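Local atomic coordinates of galectin (PDB entry 3WUC), a protein that probably binds beta-galactosides such as lactose, as a skin galectin of the clawed frog Xenopus laevis with a beta-sandwich lectin fold. Residues L39-D42 with S43-I47. Sequence-based numbering, arbitrary orientation.
Sequences LGTD and SRNLI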
loop_
_atom_site.group_PDB
_atom_site.type_symbol
_atom_site.label_atom_id
_atom_site.label_comp_id
_atom_site.label_asym_id
_atom_site.label_seq_id
_atom_site.Cartn_x
_atom_site.Cartn_y
_atom_site.Cartn_z
ATOM N N LEU B 39 9.455 19.289 1.958
ATOM C CA LEU B 39 8.084 19.655 2.313
ATOM C C LEU B 39 7.934 21.117 2.571
ATOM O O LEU B 39 8.764 21.718 3.295
ATOM C CB LEU B 39 7.580 18.831 3.542
ATOM C CG LEU B 39 7.507 17.309 3.375
ATOM C CD1 LEU B 39 8.846 16.580 3.509
ATOM C CD2 LEU B 39 6.561 16.897 4.473
ATOM N N GLY B 40 6.896 21.767 2.026
ATOM C CA GLY B 40 6.690 23.172 2.325
ATOM C C GLY B 40 5.549 23.724 1.555
ATOM O O GLY B 40 4.550 23.047 1.320
ATOM N N THR B 41 5.654 25.021 1.267
ATOM C CA THR B 41 4.614 25.685 0.466
ATOM C C THR B 41 4.966 25.817 -0.965
ATOM O O THR B 41 4.002 25.866 -1.784
ATOM C CB THR B 41 4.240 27.037 1.145
ATOM O OG1 THR B 41 5.370 27.882 1.097
ATOM C CG2 THR B 41 3.998 26.919 2.465
ATOM N N ASP B 42 6.240 25.836 -1.368
ATOM C CA ASP B 42 6.769 25.862 -2.711
ATOM C C ASP B 42 8.254 25.663 -2.572
ATOM O O ASP B 42 8.824 25.494 -1.396
ATOM C CB ASP B 42 6.409 27.244 -3.410
ATOM C CG ASP B 42 6.940 28.492 -2.616
ATOM O OD1 ASP B 42 8.111 28.548 -2.330
ATOM O OD2 ASP B 42 6.168 29.363 -2.244
ATOM N N SER B 43 8.995 25.690 -3.657
ATOM C CA SER B 43 10.390 25.330 -3.633
ATOM C C SER B 43 11.272 26.381 -2.882
ATOM O O SER B 43 12.394 26.080 -2.457
ATOM C CB SER B 43 10.955 25.043 -5.015
ATOM O OG SER B 43 10.991 26.256 -5.739
ATOM N N ARG B 44 10.712 27.568 -2.729
ATOM C CA ARG B 44 11.408 28.638 -2.029
ATOM C C ARG B 44 11.152 28.659 -0.539
ATOM O O ARG B 44 11.807 29.405 0.223
ATOM C CB ARG B 44 11.031 30.043 -2.626
ATOM C CG ARG B 44 11.432 30.111 -4.070
ATOM C CD ARG B 44 10.654 31.255 -4.723
ATOM N NE ARG B 44 10.614 32.404 -3.862
ATOM C CZ ARG B 44 11.589 33.268 -3.730
ATOM N NH1 ARG B 44 12.675 33.228 -4.498
ATOM N NH2 ARG B 44 11.451 34.203 -2.825
ATOM N N ASN B 45 10.145 27.938 -0.067
ATOM C CA ASN B 45 9.670 28.017 1.300
ATOM C C ASN B 45 9.385 26.589 1.745
ATOM O O ASN B 45 8.258 26.091 1.607
ATOM C CB ASN B 45 8.438 28.870 1.451
ATOM C CG ASN B 45 8.751 30.314 1.149
ATOM O OD1 ASN B 45 9.253 31.047 1.987
ATOM N ND2 ASN B 45 8.613 30.644 -0.115
ATOM N N LEU B 46 10.400 26.060 2.404
ATOM C CA LEU B 46 10.452 24.641 2.894
ATOM C C LEU B 46 10.386 24.623 4.410
ATOM O O LEU B 46 11.239 25.165 5.100
ATOM C CB LEU B 46 11.627 23.941 2.367
ATOM C CG LEU B 46 11.898 23.865 0.831
ATOM C CD1 LEU B 46 13.161 23.211 0.390
ATOM C CD2 LEU B 46 10.633 23.213 0.223
ATOM N N ILE B 47 9.393 23.941 4.977
ATOM C CA ILE B 47 9.342 23.709 6.424
ATOM C C ILE B 47 10.242 22.538 6.788
ATOM O O ILE B 47 10.704 22.538 7.944
ATOM C CB ILE B 47 7.887 23.495 6.961
ATOM C CG1 ILE B 47 7.750 23.742 8.419
ATOM C CG2 ILE B 47 7.291 22.158 6.502
ATOM C CD1 ILE B 47 7.879 25.212 8.785
HETATM O O HOH W 1 7.773 31.878 -3.099
#
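The carboxylate of Asp42 lies against the amide of Asn45, the two side chains running alongside each other in one direction with their planes 78° apart. Asp42 OD1 takes two bonds there: Asn45 ND2 donates to its syn lone pair at 3.1 Å, the oxygen lying close to the amide plane, and the backbone N of Arg44 reaches the anti lone pair of OD1 at 2.8 Å. A chi1 of 57°, with CG between the backbone N and the carbonyl carbon, turns the carboxylate over the following residues, toward these donors. Asn45 OD1 is engaged by the backbone N of Asn70, so both ends of the amide are tied and its rotation is fixed. One water bridges Asp42 OD2 and Arg44 NE, lying at the edge of the guanidinium and in its plane. Asp42 to Asn45 make the type I turn of a beta hairpin, which joins strands 36-39 and 45-53 in the sugar-binding sheet of the galectin sandwich. The turn is closed by Asn45 N donating to Asp42 O at 3.1 Å. Next to it a beta bulge shifts the register by one residue, and the backbone N of Thr41 bonds to Asn45 O at 2.8 Å. Thr41 OG1 adds a weak bond to the same oxygen and presses on Asn45 CB at 3.2 Å. Gly40 faces Leu46 in a non-hydrogen-bonded pair, its CA making a CA-H...O contact to Asn45 O at 3.4 Å. Leu46 lays CD2 against Asp42 O (3.3 Å) and packs on Tyr123; its side chain also lines a pocket holding a malonic acid molecule, probably from the crystallisation liquor.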